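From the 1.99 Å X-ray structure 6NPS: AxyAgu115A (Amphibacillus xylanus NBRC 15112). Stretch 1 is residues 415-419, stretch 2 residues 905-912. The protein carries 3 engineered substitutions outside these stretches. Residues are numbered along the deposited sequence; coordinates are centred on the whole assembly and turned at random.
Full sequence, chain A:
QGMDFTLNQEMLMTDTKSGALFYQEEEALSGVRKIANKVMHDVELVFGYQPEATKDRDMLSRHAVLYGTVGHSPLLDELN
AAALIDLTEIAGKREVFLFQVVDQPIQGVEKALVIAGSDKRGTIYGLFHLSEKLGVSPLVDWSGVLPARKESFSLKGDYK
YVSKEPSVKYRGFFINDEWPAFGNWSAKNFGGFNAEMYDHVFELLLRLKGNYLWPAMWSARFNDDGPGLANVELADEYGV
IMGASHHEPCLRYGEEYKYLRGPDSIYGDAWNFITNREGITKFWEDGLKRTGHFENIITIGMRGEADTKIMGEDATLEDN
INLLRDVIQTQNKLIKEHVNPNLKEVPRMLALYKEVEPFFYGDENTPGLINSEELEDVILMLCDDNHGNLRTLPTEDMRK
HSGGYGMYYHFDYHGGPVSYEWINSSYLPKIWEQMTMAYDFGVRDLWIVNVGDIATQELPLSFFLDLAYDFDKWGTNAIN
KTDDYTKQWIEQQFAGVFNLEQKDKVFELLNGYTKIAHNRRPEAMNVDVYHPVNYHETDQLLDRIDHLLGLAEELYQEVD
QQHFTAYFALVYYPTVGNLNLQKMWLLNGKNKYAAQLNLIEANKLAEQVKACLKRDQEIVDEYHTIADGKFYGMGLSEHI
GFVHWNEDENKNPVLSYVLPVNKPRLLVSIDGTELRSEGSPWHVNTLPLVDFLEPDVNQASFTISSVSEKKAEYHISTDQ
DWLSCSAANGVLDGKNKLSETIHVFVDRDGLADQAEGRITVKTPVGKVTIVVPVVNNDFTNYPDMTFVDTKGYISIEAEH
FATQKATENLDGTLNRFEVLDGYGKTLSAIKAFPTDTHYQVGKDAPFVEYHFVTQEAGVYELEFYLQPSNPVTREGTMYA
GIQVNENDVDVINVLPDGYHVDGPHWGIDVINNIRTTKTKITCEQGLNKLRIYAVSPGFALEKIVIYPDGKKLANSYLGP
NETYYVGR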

# COMPACT_ATOMS: atom_id res chain seq x y z
N GLY A 415 22.29 12.57 -10.52
CA GLY A 415 22.89 11.94 -9.36
C GLY A 415 21.85 11.81 -8.26
O GLY A 415 20.66 12.00 -8.51
N GLY A 416 22.30 11.47 -7.05
CA GLY A 416 21.37 11.26 -5.95
C GLY A 416 20.99 12.52 -5.17
O GLY A 416 21.66 13.56 -5.28
N PRO A 417 19.91 12.46 -4.34
CA PRO A 417 19.02 11.28 -4.19
C PRO A 417 18.14 11.01 -5.42
O PRO A 417 17.77 9.87 -5.63
CB PRO A 417 18.12 11.65 -2.98
CG PRO A 417 18.88 12.68 -2.24
CD PRO A 417 19.64 13.47 -3.30
N VAL A 418 17.76 12.05 -6.16
CA VAL A 418 16.94 11.95 -7.38
C VAL A 418 17.47 13.01 -8.35
O VAL A 418 17.59 14.19 -7.99
CB VAL A 418 15.43 12.21 -7.15
CG1 VAL A 418 14.60 11.88 -8.46
CG2 VAL A 418 14.87 11.46 -5.91
N SER A 419 17.70 12.62 -9.59
CA SER A 419 18.17 13.56 -10.60
C SER A 419 17.08 14.56 -10.92
O SER A 419 15.89 14.33 -10.68
CB SER A 419 18.60 12.83 -11.88
OG SER A 419 19.57 11.82 -11.59
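Stretch 2 (905-912) HWGIDVIN

Residues 905-912 form a stretch of helix that began earlier in the chain, and it packs against a loop almost five hundred residues away in sequence. The loop, residues 415-419, has no regular secondary structure, so no crossing angle describes the pair; the approach is better pictured as a proline ring resting on one side of a helix. The backbones come nearest where Pro-417 CA lies 6.0 Å from Gly-907 CA. Loop and helix run in broadly the same sense, with Gly-416 lying by Trp-906 and Val-418 by Ile-911. The helical backbone keeps its i to i+4 pattern, with Val-910 N bonded to Trp-906 O at 2.9 Å and Asn-912 N to Ile-908 O at 3.1 Å; the bond from Ile-911 N to Gly-907 O, at 3.5 Å, is weak.

The contact is mainly apolar, and Pro-417 is its centrepiece. The peptide bond before it is cis, and its CA-to-CB bond points toward the helix. The compact ring meets several residues at once: Pro-417 CD is 3.9 Å from Trp-906 CZ3 and 3.8 Å from Val-910 CG1, while Pro-417 CB is 3.8 Å from Ile-911 CG1. The spacing of these partners follows the helical repeat: residues three or four positions apart come to nearby sides of the helix, as Trp-906 does with Val-910, and Gly-907 with Val-910 and Ile-911. Val-910 and Ile-911 both direct their CA-to-CB bonds toward the loop. Trp-906 starts sideways, but its long side chain, with chi1 in the t well, carries the end of the indole nearer. Ile-911, with both chi angles in m wells, reaches further along the loop: its CD1 lies 4.0 Å from Val-418 CG2. A branched, flexible aliphatic chain suits this place, since it can touch two neighbouring loop residues.

Backbone atoms complete the fit. Gly-907 has no side chain, and Gly-907 O is 3.6 Å from Pro-417 CG, a van der Waals contact. On the loop, Gly-416 O lies near the plane of the Trp-906 ring, at its edge, 4.2 Å from CH2.

No hydrogen bond crosses between the stretches, and the 208 Å² buried, counting both sides, is held by shape and apolar contact. Val-418 N, buried here, has no partner in the model. Gly-415 N donates to Ser-419 OG at 3.0 Å, a bond that ties the ends of the loop segment together, and Trp-906 NE1 is hydrogen-bonded elsewhere in the structure. The CA-to-CB bonds of Ser-419 and Ile-908 point away from the other stretch.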

# COMPACT_ATOMS: atom_id res chain seq x y z
N HIS A 905 19.82 11.93 6.46
CA HIS A 905 18.89 13.03 6.75
C HIS A 905 19.00 14.13 5.71
O HIS A 905 17.98 14.74 5.33
CB HIS A 905 19.18 13.62 8.14
CG HIS A 905 18.89 12.68 9.26
ND1 HIS A 905 17.60 12.35 9.64
CD2 HIS A 905 19.71 11.98 10.08
CE1 HIS A 905 17.65 11.50 10.65
NE2 HIS A 905 18.91 11.26 10.94
N TRP A 906 20.24 14.46 5.31
CA TRP A 906 20.44 15.44 4.25
C TRP A 906 19.64 15.05 3.02
O TRP A 906 18.99 15.90 2.39
CB TRP A 906 21.96 15.54 3.90
CG TRP A 906 22.19 16.32 2.56
CD1 TRP A 906 22.29 17.67 2.41
CD2 TRP A 906 22.26 15.76 1.23
NE1 TRP A 906 22.44 17.99 1.07
CE2 TRP A 906 22.42 16.83 0.33
CE3 TRP A 906 22.21 14.45 0.72
CZ2 TRP A 906 22.51 16.64 -1.06
CZ3 TRP A 906 22.35 14.26 -0.68
CH2 TRP A 906 22.52 15.35 -1.54
N GLY A 907 19.63 13.76 2.68
CA GLY A 907 18.98 13.32 1.46
C GLY A 907 17.47 13.40 1.52
O GLY A 907 16.83 13.80 0.54
N ILE A 908 16.86 13.01 2.65
CA ILE A 908 15.42 13.22 2.84
C ILE A 908 15.07 14.70 2.72
O ILE A 908 14.15 15.10 1.99
CB ILE A 908 14.97 12.70 4.22
CG1 ILE A 908 15.08 11.17 4.31
CG2 ILE A 908 13.50 13.13 4.53
CD1 ILE A 908 15.18 10.72 5.75
N ASP A 909 15.82 15.55 3.44
CA ASP A 909 15.45 16.96 3.52
C ASP A 909 15.63 17.66 2.18
O ASP A 909 14.88 18.58 1.85
CB ASP A 909 16.30 17.67 4.59
CG ASP A 909 16.06 17.11 6.00
OD1 ASP A 909 15.12 16.32 6.20
OD2 ASP A 909 16.84 17.46 6.93
N VAL A 910 16.63 17.25 1.38
CA VAL A 910 16.87 17.97 0.13
C VAL A 910 15.73 17.70 -0.88
O VAL A 910 15.30 18.60 -1.61
CB VAL A 910 18.30 17.60 -0.36
CG1 VAL A 910 18.34 16.33 -1.18
CG2 VAL A 910 18.92 18.70 -1.07
N ILE A 911 15.19 16.49 -0.89
CA ILE A 911 14.05 16.14 -1.76
C ILE A 911 12.75 16.78 -1.25
O ILE A 911 11.90 17.22 -2.05
CB ILE A 911 13.92 14.61 -1.83
CG1 ILE A 911 15.23 14.03 -2.42
CG2 ILE A 911 12.73 14.16 -2.70
CD1 ILE A 911 15.67 14.73 -3.69
N ASN A 912 12.56 16.87 0.07
CA ASN A 912 11.40 17.59 0.61
C ASN A 912 11.55 19.10 0.57
O ASN A 912 10.58 19.81 0.87
CB ASN A 912 11.14 17.19 2.07
CG ASN A 912 10.67 15.77 2.20
OD1 ASN A 912 10.19 15.17 1.24
ND2 ASN A 912 10.84 15.20 3.38